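Local coordinates for probable transcriptional regulator (Pseudomonas aeruginosa, PDB 2NNN), which probably binds DNA as a dimeric transcriptional regulator of the MarR family, with a winged helix-turn-helix domain in each subunit, at residues A26-G31 against T39-L44; V45-T50 against N56-L61; Y7-D10 against G14-L17; I32-T37 against R103-A108. All blocks are in the same frame, centred on the assembly; numbering follows the deposited sequence.

Contact 1. Residues A26-G31 against T39-L44; sequences ALFANG and TQWAAL
Phe28 pushes the far end of its ring, CZ, against the CB of Trp41 at 3.6 Å, and that one pair of aromatic residues carries nearly all of the contact between 26-31 and 39-44. The approach is edge-on for the phenylalanine: Trp41 CB and CG lie close to the plane of its ring, CG 3.9 Å from Phe28 CZ. Relative to the indole, the phenyl ring is oblique. The five-membered ring and the phenyl ring have centroids 5.7 Å apart and planes inclined at 58°, and Phe28 CE2 reaches only to 4.1 Å from Trp41 CD1. The two side chains cross at about a right angle. Both leave their helices with CG anti to the backbone N (chi1 -169° for Phe28, 175° for Trp41), which lets each ring span part of the gap between backbones whose nearest CA atoms, those of Phe28 and Trp41, are 10.1 Å apart. Helix 13-31 belongs to the dimerisation part of the MarR fold, and helix 38-50 opens its winged helix-turn-helix domain, so the buried pair bridges the two parts. Helix 100-121 supplies more of the surroundings: Ile116 packs on Phe28, while Leu106 and Ala113 touch Trp41. Nearby on helix 38-50, Ala42 meets Leu9 of the second subunit.

Contact 2. Residues V45-T50 against N56-L61; sequences VRLGET and NQLGRL
The guanidinium of Arg46 turns its edge to both of its partners in these helices. Glu49 OE1 lies in the guanidinium plane, 3.1 Å from Arg46 NH1 in a salt bridge, although the nitrogen meets that oxygen from above the carboxylate plane. The backbone O of Leu61, also at the edge but tilted from the plane, takes a hydrogen bond of 2.8 Å from Arg46 NH2 and a weak one from Arg46 NE. NH2 comes in nearly along the C=O axis, at a C=O...N angle of 165°, and the two donors together probably help to restrict rotation of the group about its own chain. Bends at chi2 and chi3 curl the arginine so that its aliphatic part lies against apolar neighbours, with Arg46 CG 3.8 Å from Leu58 CD1 and Arg46 CD 4.1 Å from Leu61 CB. Helices 38-50 and 55-61, the first two of the winged helix-turn-helix domain, are steeply inclined here: the axes of segments 45-50 and 56-61 make 110° and approach to 10.5 Å. Leu58 divides its branches between two partners, CD1 lying along Arg46 and CD2 meeting Leu47 CG at 3.6 Å. Leu47 crosses Leu58 at about a right angle, and beyond them lie Ile69 and Val73 of helix 66-78 and Val96 and Leu98 of strand 93-98. Toward the end of helix 38-50, Thr50 CG2 makes a looser approach to Leu61 CD1, at 4.2 Å.

Contact 3. Residues Y7-D10 against G14-L17; sequences YRLD and GFIL
At the N-terminal end of the chain a short 3-10 turn folds back on the first turn of helix 13-31, and Leu9 and Asp10 meet Phe15 and Ile16 there. Leu9 sets its CG over one face of the Phe15 ring in a CH-pi contact, 4.1 Å from the centroid and 24° off the ring normal. The carbon sits toward the rim of the ring, which puts it closest to Phe15 CD2, at 3.7 Å. The backbone O of Leu9 is also near that ring carbon, 3.5 Å from Phe15 CD2. Phe15 stretches back toward the turn because its CG is anti to the backbone N (chi1 -176°), and its side chain crosses that of Leu9 at about a right angle. Asp10 takes the edge of the same ring: OD1 comes within 3.4 Å of Phe15 CE2, near the ring plane. The two side chains point the same way, with carboxylate and ring planes 68° apart. In MarR proteins the terminal helices of the two subunits interlock to form the dimer, and this turn follows that plan, reaching over the second subunit. There Asp10 OD2 makes a salt bridge with Arg46 NH1 of the second subunit, an arginine on which Phe15 also packs, and the N of Leu9 makes a weak hydrogen bond to Glu49 OE2 of that subunit. Ile16 brings its CD1 to 3.5 Å from the backbone O of Asp10, a van der Waals contact.

Contact 4. Residues I32-T37 against R103-A108; sequences IGNGLT and RAELEA
Glu105 and Asn34 cross at a slant, and what the carboxylate touches is carbon: Glu105 OE2 lies 3.4 Å from Asn34 CB. As modelled, the amide and carboxylate planes are nearly parallel, 16° apart, but the place of Asn34 OD1 is less sure than the rest. Leu36 comes from the opposite direction, with CD1 3.7 Å from the same Glu105 OE2; this one oxygen meets both loop residues that make the contact. The chain of Glu105 starts with CG anti to its main-chain N and then bends at chi2 (93°), which carries the carboxylate to the loop. That loop, 32-37, joins helix 13-31 of the dimerisation part to helix 38-50 of the winged helix-turn-helix domain, and here it rests on helix 100-121, which leads from the wing back toward the dimer interface. Gly33, with positive phi, takes the chain out of helix 13-31. Asn34 then forms an Asx turn, its OD1 accepting from Leu36 N, with the same caution about that oxygen. Thr37 OG1 caps the next helix at Gln40 N. Arg79 packs against both Leu36 and Glu105, and Leu81 adds to the glutamate's surroundings.

How the contacts relate
From the N terminus, contact 3 comes first, closing a short turn onto the start of helix 13-31. At the far end of that helix contact 1 spans the connection to helix 38-50, and contact 2 follows in series, folding helix 55-61 back on the same helix. Contact 4 crosses contact 1 along the chain, since loop 32-37 lies between the segments of contact 1 while helix 100-121 returns much later; its long loop encloses contact 2. Contacts 1 and 4 join the probable DNA-binding domain to helices 13-31 and 100-121, while contact 2 packs inside that domain. Contact 3 lies about 25 Å from contact 1 between centres; contacts 1, 2 and 3 all reach the second subunit.

Contact 1. Residues A26-G31 against T39-L44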
loop_
_atom_site.group_PDB
_atom_site.type_symbol
_atom_site.label_atom_id
_atom_site.label_comp_id
_atom_site.label_asym_id
_atom_site.label_seq_id
_atom_site.Cartn_x
_atom_site.Cartn_y
_atom_site.Cartn_z
ATOM N N ALA A 26 -3.723 9.468 -2.819
ATOM C CA ALA A 26 -4.250 10.829 -2.719
ATOM C C ALA A 26 -4.189 11.595 -4.057
ATOM O O ALA A 26 -5.141 12.267 -4.429
ATOM C CB ALA A 26 -3.493 11.575 -1.669
ATOM N N LEU A 27 -3.070 11.487 -4.769
ATOM C CA LEU A 27 -2.902 12.104 -6.105
ATOM C C LEU A 27 -3.831 11.469 -7.137
ATOM O O LEU A 27 -4.391 12.143 -8.003
ATOM C CB LEU A 27 -1.445 11.972 -6.577
ATOM C CG LEU A 27 -0.315 12.601 -5.732
ATOM C CD1 LEU A 27 1.048 12.113 -6.234
ATOM C CD2 LEU A 27 -0.373 14.101 -5.769
ATOM N N PHE A 28 -3.973 10.154 -7.053
ATOM C CA PHE A 28 -4.825 9.432 -7.962
ATOM C C PHE A 28 -6.306 9.815 -7.798
ATOM O O PHE A 28 -6.994 10.129 -8.788
ATOM C CB PHE A 28 -4.612 7.925 -7.813
ATOM C CG PHE A 28 -5.265 7.119 -8.909
ATOM C CD1 PHE A 28 -6.637 6.842 -8.869
ATOM C CD2 PHE A 28 -4.515 6.664 -9.998
ATOM C CE1 PHE A 28 -7.252 6.094 -9.892
ATOM C CE2 PHE A 28 -5.116 5.935 -11.023
ATOM C CZ PHE A 28 -6.484 5.648 -10.967
ATOM N N ALA A 29 -6.788 9.787 -6.560
ATOM C CA ALA A 29 -8.156 10.197 -6.259
ATOM C C ALA A 29 -8.439 11.653 -6.664
ATOM O O ALA A 29 -9.553 11.962 -7.119
ATOM C CB ALA A 29 -8.471 9.966 -4.771
ATOM N N ASN A 30 -7.442 12.537 -6.501
ATOM C CA ASN A 30 -7.574 13.940 -6.900
ATOM C C ASN A 30 -7.524 14.108 -8.402
ATOM O O ASN A 30 -8.143 15.006 -8.946
ATOM C CB ASN A 30 -6.475 14.825 -6.291
ATOM C CG ASN A 30 -6.550 14.908 -4.774
ATOM O OD1 ASN A 30 -7.546 14.535 -4.166
ATOM N ND2 ASN A 30 -5.479 15.381 -4.158
ATOM N N GLY A 31 -6.784 13.242 -9.073
ATOM C CA GLY A 31 -6.384 13.515 -10.448
ATOM C C GLY A 31 -7.061 12.740 -11.563
ATOM O O GLY A 31 -7.037 13.184 -12.717
ATOM N N THR A 39 -6.753 0.360 -8.504
ATOM C CA THR A 39 -6.797 -1.051 -8.925
ATOM C C THR A 39 -7.878 -1.253 -9.965
ATOM O O THR A 39 -7.683 -1.998 -10.933
ATOM C CB THR A 39 -6.985 -2.032 -7.742
ATOM O OG1 THR A 39 -8.067 -1.602 -6.915
ATOM C CG2 THR A 39 -5.732 -2.069 -6.881
ATOM N N GLN A 40 -9.008 -0.568 -9.787
ATOM C CA GLN A 40 -10.038 -0.531 -10.817
ATOM C C GLN A 40 -9.480 -0.088 -12.168
ATOM O O GLN A 40 -9.822 -0.670 -13.191
ATOM C CB GLN A 40 -11.225 0.340 -10.390
ATOM C CG GLN A 40 -12.184 -0.399 -9.464
ATOM C CD GLN A 40 -13.159 0.518 -8.748
ATOM O OE1 GLN A 40 -13.402 1.651 -9.168
ATOM N NE2 GLN A 40 -13.729 0.022 -7.656
ATOM N N TRP A 41 -8.590 0.899 -12.143
ATOM C CA TRP A 41 -7.944 1.459 -13.344
ATOM C C TRP A 41 -6.939 0.476 -13.928
ATOM O O TRP A 41 -6.882 0.296 -15.148
ATOM C CB TRP A 41 -7.252 2.797 -13.008
ATOM C CG TRP A 41 -6.453 3.398 -14.161
ATOM C CD1 TRP A 41 -5.084 3.480 -14.263
ATOM C CD2 TRP A 41 -6.977 4.024 -15.360
ATOM N NE1 TRP A 41 -4.731 4.106 -15.442
ATOM C CE2 TRP A 41 -5.869 4.443 -16.134
ATOM C CE3 TRP A 41 -8.271 4.263 -15.853
ATOM C CZ2 TRP A 41 -6.020 5.069 -17.381
ATOM C CZ3 TRP A 41 -8.415 4.896 -17.092
ATOM C CH2 TRP A 41 -7.296 5.290 -17.836
ATOM N N ALA A 42 -6.149 -0.148 -13.053
ATOM C CA ALA A 42 -5.145 -1.150 -13.435
ATOM C C ALA A 42 -5.776 -2.319 -14.193
ATOM O O ALA A 42 -5.260 -2.729 -15.236
ATOM C CB ALA A 42 -4.404 -1.671 -12.199
ATOM N N ALA A 43 -6.869 -2.856 -13.653
ATOM C CA ALA A 43 -7.629 -3.921 -14.319
ATOM C C ALA A 43 -8.192 -3.451 -15.644
ATOM O O ALA A 43 -8.171 -4.192 -16.600
ATOM C CB ALA A 43 -8.743 -4.426 -13.438
ATOM N N LEU A 44 -8.684 -2.216 -15.701
ATOM C CA LEU A 44 -9.212 -1.651 -16.958
ATOM C C LEU A 44 -8.097 -1.546 -18.008
ATOM O O LEU A 44 -8.254 -2.000 -19.144
ATOM C CB LEU A 44 -9.808 -0.258 -16.715
ATOM C CG LEU A 44 -10.687 0.315 -17.814
ATOM C CD1 LEU A 44 -12.135 -0.179 -17.643
ATOM C CD2 LEU A 44 -10.632 1.840 -17.810
#

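Contact 2. Residues V45-T50 against N56-L61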
loop_
_atom_site.group_PDB
_atom_site.type_symbol
_atom_site.label_atom_id
_atom_site.label_comp_id
_atom_site.label_asym_id
_atom_site.label_seq_id
_atom_site.Cartn_x
_atom_site.Cartn_y
_atom_site.Cartn_z
ATOM N N VAL A 45 -6.981 -0.931 -17.611
ATOM C CA VAL A 45 -5.804 -0.833 -18.463
ATOM C C VAL A 45 -5.378 -2.219 -18.960
ATOM O O VAL A 45 -5.241 -2.412 -20.161
ATOM C CB VAL A 45 -4.645 -0.074 -17.754
ATOM C CG1 VAL A 45 -3.374 -0.087 -18.590
ATOM C CG2 VAL A 45 -5.070 1.366 -17.456
ATOM N N ARG A 46 -5.219 -3.175 -18.045
ATOM C CA ARG A 46 -4.765 -4.516 -18.406
ATOM C C ARG A 46 -5.695 -5.246 -19.386
ATOM O O ARG A 46 -5.215 -5.841 -20.351
ATOM C CB ARG A 46 -4.504 -5.373 -17.163
ATOM C CG ARG A 46 -3.780 -6.690 -17.447
ATOM C CD ARG A 46 -2.352 -6.449 -17.900
ATOM N NE ARG A 46 -1.445 -6.281 -16.765
ATOM C CZ ARG A 46 -0.202 -5.809 -16.848
ATOM N NH1 ARG A 46 0.305 -5.421 -18.010
ATOM N NH2 ARG A 46 0.536 -5.710 -15.758
ATOM N N LEU A 47 -7.008 -5.192 -19.149
ATOM C CA LEU A 47 -7.995 -5.716 -20.099
ATOM C C LEU A 47 -7.924 -5.069 -21.485
ATOM O O LEU A 47 -8.362 -5.668 -22.473
ATOM C CB LEU A 47 -9.410 -5.549 -19.559
ATOM C CG LEU A 47 -9.940 -6.513 -18.503
ATOM C CD1 LEU A 47 -11.303 -6.041 -18.049
ATOM C CD2 LEU A 47 -10.002 -7.962 -18.999
ATOM N N GLY A 48 -7.407 -3.841 -21.555
ATOM C CA GLY A 48 -7.176 -3.175 -22.825
ATOM C C GLY A 48 -5.973 -3.734 -23.546
ATOM O O GLY A 48 -5.976 -3.824 -24.762
ATOM N N GLU A 49 -4.938 -4.105 -22.794
ATOM C CA GLU A 49 -3.753 -4.764 -23.359
ATOM C C GLU A 49 -4.062 -6.167 -23.881
ATOM O O GLU A 49 -3.654 -6.537 -24.980
ATOM C CB GLU A 49 -2.637 -4.875 -22.315
ATOM C CG GLU A 49 -2.060 -3.548 -21.867
ATOM C CD GLU A 49 -0.955 -3.707 -20.821
ATOM O OE1 GLU A 49 -0.175 -4.674 -20.956
ATOM O OE2 GLU A 49 -0.860 -2.856 -19.888
ATOM N N THR A 50 -4.795 -6.932 -23.084
ATOM C CA THR A 50 -4.924 -8.373 -23.275
ATOM C C THR A 50 -6.035 -8.784 -24.226
ATOM O O THR A 50 -5.906 -9.771 -24.948
ATOM C CB THR A 50 -5.199 -9.074 -21.931
ATOM O OG1 THR A 50 -6.328 -8.455 -21.310
ATOM C CG2 THR A 50 -3.995 -8.976 -21.007
ATOM N N ASN A 56 -9.307 -14.646 -13.161
ATOM C CA ASN A 56 -8.219 -14.982 -12.241
ATOM C C ASN A 56 -6.841 -14.740 -12.859
ATOM O O ASN A 56 -5.878 -14.381 -12.153
ATOM C CB ASN A 56 -8.356 -16.434 -11.775
ATOM C CG ASN A 56 -9.489 -16.624 -10.761
ATOM O OD1 ASN A 56 -10.252 -15.685 -10.442
ATOM N ND2 ASN A 56 -9.591 -17.842 -10.235
ATOM N N GLN A 57 -6.762 -14.936 -14.175
ATOM C CA GLN A 57 -5.567 -14.588 -14.926
ATOM C C GLN A 57 -5.379 -13.080 -14.977
ATOM O O GLN A 57 -4.257 -12.596 -14.864
ATOM C CB GLN A 57 -5.639 -15.154 -16.342
ATOM C CG GLN A 57 -4.391 -14.885 -17.168
ATOM C CD GLN A 57 -4.249 -15.861 -18.309
ATOM O OE1 GLN A 57 -3.908 -17.029 -18.099
ATOM N NE2 GLN A 57 -4.503 -15.395 -19.524
ATOM N N LEU A 58 -6.473 -12.346 -15.163
ATOM C CA LEU A 58 -6.440 -10.897 -15.104
ATOM C C LEU A 58 -5.882 -10.476 -13.730
ATOM O O LEU A 58 -5.086 -9.551 -13.625
ATOM C CB LEU A 58 -7.837 -10.303 -15.354
ATOM C CG LEU A 58 -7.990 -8.777 -15.178
ATOM C CD1 LEU A 58 -7.027 -7.967 -16.055
ATOM C CD2 LEU A 58 -9.430 -8.276 -15.357
ATOM N N GLY A 59 -6.292 -11.213 -12.700
ATOM C CA GLY A 59 -5.843 -11.001 -11.348
ATOM C C GLY A 59 -4.355 -11.178 -11.230
ATOM O O GLY A 59 -3.680 -10.334 -10.652
ATOM N N ARG A 60 -3.849 -12.264 -11.807
ATOM C CA ARG A 60 -2.432 -12.616 -11.732
ATOM C C ARG A 60 -1.505 -11.727 -12.578
ATOM O O ARG A 60 -0.281 -11.845 -12.483
ATOM C CB ARG A 60 -2.229 -14.098 -12.088
ATOM C CG ARG A 60 -2.916 -15.070 -11.117
ATOM C CD ARG A 60 -2.977 -16.494 -11.667
ATOM N NE ARG A 60 -1.786 -17.243 -11.269
ATOM C CZ ARG A 60 -0.751 -17.476 -12.068
ATOM N NH1 ARG A 60 -0.782 -17.028 -13.319
ATOM N NH2 ARG A 60 0.305 -18.164 -11.631
ATOM N N LEU A 61 -2.083 -10.856 -13.409
ATOM C CA LEU A 61 -1.305 -9.919 -14.219
ATOM C C LEU A 61 -1.350 -8.523 -13.623
ATOM O O LEU A 61 -0.639 -7.623 -14.093
ATOM C CB LEU A 61 -1.816 -9.872 -15.657
ATOM C CG LEU A 61 -1.585 -11.090 -16.567
ATOM C CD1 LEU A 61 -2.677 -11.185 -17.652
ATOM C CD2 LEU A 61 -0.198 -11.034 -17.194
#

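Contact 3. Residues Y7-D10 against G14-L17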
loop_
_atom_site.group_PDB
_atom_site.type_symbol
_atom_site.label_atom_id
_atom_site.label_comp_id
_atom_site.label_asym_id
_atom_site.label_seq_id
_atom_site.Cartn_x
_atom_site.Cartn_y
_atom_site.Cartn_z
ATOM N N TYR A 7 16.805 1.139 16.114
ATOM C CA TYR A 7 15.478 0.843 15.477
ATOM C C TYR A 7 14.507 2.026 15.582
ATOM O O TYR A 7 13.757 2.157 16.562
ATOM C CB TYR A 7 14.844 -0.442 16.062
ATOM N N ARG A 8 14.544 2.880 14.562
ATOM C CA ARG A 8 13.603 3.987 14.417
ATOM C C ARG A 8 12.623 3.644 13.294
ATOM O O ARG A 8 13.009 3.046 12.272
ATOM C CB ARG A 8 14.346 5.293 14.116
ATOM N N LEU A 9 11.364 4.026 13.488
ATOM C CA LEU A 9 10.298 3.663 12.558
ATOM C C LEU A 9 10.499 4.230 11.149
ATOM O O LEU A 9 10.252 3.525 10.159
ATOM C CB LEU A 9 8.921 4.048 13.131
ATOM C CG LEU A 9 7.632 3.683 12.378
ATOM C CD1 LEU A 9 7.601 2.225 11.948
ATOM C CD2 LEU A 9 6.421 4.022 13.243
ATOM N N ASP A 10 10.981 5.476 11.072
ATOM C CA ASP A 10 11.089 6.222 9.801
ATOM C C ASP A 10 12.188 5.731 8.858
ATOM O O ASP A 10 12.274 6.173 7.714
ATOM C CB ASP A 10 11.271 7.719 10.063
ATOM C CG ASP A 10 10.251 8.267 11.040
ATOM O OD1 ASP A 10 9.208 8.795 10.583
ATOM O OD2 ASP A 10 10.491 8.145 12.263
ATOM N N GLY A 14 9.149 -0.605 5.188
ATOM C CA GLY A 14 7.701 -0.841 5.163
ATOM C C GLY A 14 6.862 0.402 5.418
ATOM O O GLY A 14 5.898 0.657 4.714
ATOM N N PHE A 15 7.241 1.172 6.432
ATOM C CA PHE A 15 6.595 2.448 6.767
ATOM C C PHE A 15 6.700 3.425 5.587
ATOM O O PHE A 15 5.716 4.061 5.203
ATOM C CB PHE A 15 7.265 3.020 8.028
ATOM C CG PHE A 15 6.645 4.293 8.546
ATOM C CD1 PHE A 15 5.252 4.457 8.599
ATOM C CD2 PHE A 15 7.455 5.320 9.026
ATOM C CE1 PHE A 15 4.690 5.623 9.072
ATOM C CE2 PHE A 15 6.891 6.502 9.514
ATOM C CZ PHE A 15 5.509 6.649 9.544
ATOM N N ILE A 16 7.898 3.509 5.008
ATOM C CA ILE A 16 8.178 4.354 3.852
ATOM C C ILE A 16 7.327 3.936 2.648
ATOM O O ILE A 16 6.683 4.766 2.035
ATOM C CB ILE A 16 9.694 4.310 3.503
ATOM C CG1 ILE A 16 10.537 4.800 4.704
ATOM C CG2 ILE A 16 9.996 5.113 2.227
ATOM C CD1 ILE A 16 12.046 4.789 4.464
ATOM N N LEU A 17 7.308 2.638 2.336
ATOM C CA LEU A 17 6.467 2.116 1.245
ATOM C C LEU A 17 5.004 2.453 1.421
ATOM O O LEU A 17 4.360 2.856 0.472
ATOM C CB LEU A 17 6.630 0.605 1.079
ATOM C CG LEU A 17 7.928 0.133 0.449
ATOM C CD1 LEU A 17 7.985 -1.402 0.503
ATOM C CD2 LEU A 17 8.038 0.673 -0.965
#

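Contact 4. Residues I32-T37 against R103-A108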
loop_
_atom_site.group_PDB
_atom_site.type_symbol
_atom_site.label_atom_id
_atom_site.label_comp_id
_atom_site.label_asym_id
_atom_site.label_seq_id
_atom_site.Cartn_x
_atom_site.Cartn_y
_atom_site.Cartn_z
ATOM N N ILE A 32 -7.638 11.582 -11.244
ATOM C CA ILE A 32 -8.093 10.663 -12.312
ATOM C C ILE A 32 -9.340 11.094 -13.070
ATOM O O ILE A 32 -9.434 10.889 -14.285
ATOM C CB ILE A 32 -8.173 9.166 -11.876
ATOM C CG1 ILE A 32 -7.995 8.270 -13.123
ATOM C CG2 ILE A 32 -9.365 8.904 -10.925
ATOM C CD1 ILE A 32 -8.738 6.978 -13.064
ATOM N N GLY A 33 -10.296 11.677 -12.362
ATOM C CA GLY A 33 -11.382 12.354 -13.028
ATOM C C GLY A 33 -12.567 11.476 -13.350
ATOM O O GLY A 33 -13.616 11.997 -13.719
ATOM N N ASN A 34 -12.414 10.156 -13.221
ATOM C CA ASN A 34 -13.499 9.231 -13.593
ATOM C C ASN A 34 -14.069 8.467 -12.405
ATOM O O ASN A 34 -14.879 7.560 -12.574
ATOM C CB ASN A 34 -13.055 8.264 -14.699
ATOM C CG ASN A 34 -11.818 7.472 -14.321
ATOM O OD1 ASN A 34 -11.607 7.150 -13.147
ATOM N ND2 ASN A 34 -10.982 7.155 -15.316
ATOM N N GLY A 35 -13.637 8.832 -11.204
ATOM C CA GLY A 35 -14.126 8.183 -9.993
ATOM C C GLY A 35 -13.679 6.739 -9.767
ATOM O O GLY A 35 -14.204 6.084 -8.881
ATOM N N LEU A 36 -12.728 6.234 -10.556
ATOM C CA LEU A 36 -12.183 4.877 -10.354
ATOM C C LEU A 36 -11.019 4.834 -9.341
ATOM O O LEU A 36 -10.241 5.796 -9.230
ATOM C CB LEU A 36 -11.737 4.250 -11.696
ATOM C CG LEU A 36 -12.783 3.923 -12.783
ATOM C CD1 LEU A 36 -12.129 3.425 -14.055
ATOM C CD2 LEU A 36 -13.819 2.914 -12.315
ATOM N N THR A 37 -10.902 3.719 -8.611
ATOM C CA THR A 37 -9.741 3.469 -7.749
ATOM C C THR A 37 -8.491 3.071 -8.569
ATOM O O THR A 37 -8.614 2.674 -9.737
ATOM C CB THR A 37 -10.036 2.387 -6.697
ATOM O OG1 THR A 37 -10.276 1.133 -7.350
ATOM C CG2 THR A 37 -11.251 2.757 -5.870
ATOM N N ARG A 103 -13.823 0.800 -23.034
ATOM C CA ARG A 103 -12.738 1.237 -23.917
ATOM C C ARG A 103 -12.662 2.778 -24.013
ATOM O O ARG A 103 -11.575 3.365 -24.043
ATOM C CB ARG A 103 -12.885 0.614 -25.309
ATOM C CG ARG A 103 -11.958 1.212 -26.377
ATOM C CD ARG A 103 -10.478 0.932 -26.075
ATOM N NE ARG A 103 -10.233 -0.514 -26.050
ATOM C CZ ARG A 103 -9.051 -1.098 -25.850
ATOM N NH1 ARG A 103 -7.947 -0.372 -25.651
ATOM N NH2 ARG A 103 -8.987 -2.428 -25.859
ATOM N N ALA A 104 -13.825 3.421 -24.071
ATOM C CA ALA A 104 -13.894 4.872 -24.159
ATOM C C ALA A 104 -13.398 5.511 -22.847
ATOM O O ALA A 104 -12.728 6.545 -22.866
ATOM C CB ALA A 104 -15.317 5.314 -24.500
ATOM N N GLU A 105 -13.719 4.849 -21.729
ATOM C CA GLU A 105 -13.284 5.239 -20.376
ATOM C C GLU A 105 -11.764 5.232 -20.256
ATOM O O GLU A 105 -11.169 6.165 -19.723
ATOM C CB GLU A 105 -13.846 4.246 -19.374
ATOM C CG GLU A 105 -13.506 4.521 -17.935
ATOM C CD GLU A 105 -14.571 5.337 -17.235
ATOM O OE1 GLU A 105 -15.487 5.854 -17.906
ATOM O OE2 GLU A 105 -14.490 5.461 -16.003
ATOM N N LEU A 106 -11.155 4.154 -20.745
ATOM C CA LEU A 106 -9.704 4.011 -20.803
ATOM C C LEU A 106 -9.064 5.181 -21.547
ATOM O O LEU A 106 -8.217 5.871 -20.989
ATOM C CB LEU A 106 -9.328 2.663 -21.448
ATOM C CG LEU A 106 -7.855 2.239 -21.549
ATOM C CD1 LEU A 106 -7.157 2.346 -20.175
ATOM C CD2 LEU A 106 -7.718 0.801 -22.130
ATOM N N GLU A 107 -9.488 5.417 -22.793
ATOM C CA GLU A 107 -8.967 6.537 -23.602
ATOM C C GLU A 107 -9.183 7.911 -22.958
ATOM O O GLU A 107 -8.319 8.782 -23.042
ATOM C CB GLU A 107 -9.557 6.525 -25.021
ATOM C CG GLU A 107 -9.516 5.152 -25.718
ATOM C CD GLU A 107 -8.142 4.478 -25.683
ATOM O OE1 GLU A 107 -7.114 5.144 -25.982
ATOM O OE2 GLU A 107 -8.095 3.266 -25.367
ATOM N N ALA A 108 -10.341 8.096 -22.330
ATOM C CA ALA A 108 -10.701 9.361 -21.680
ATOM C C ALA A 108 -9.891 9.562 -20.399
ATOM O O ALA A 108 -9.740 10.687 -19.937
ATOM C CB ALA A 108 -12.195 9.413 -21.385
#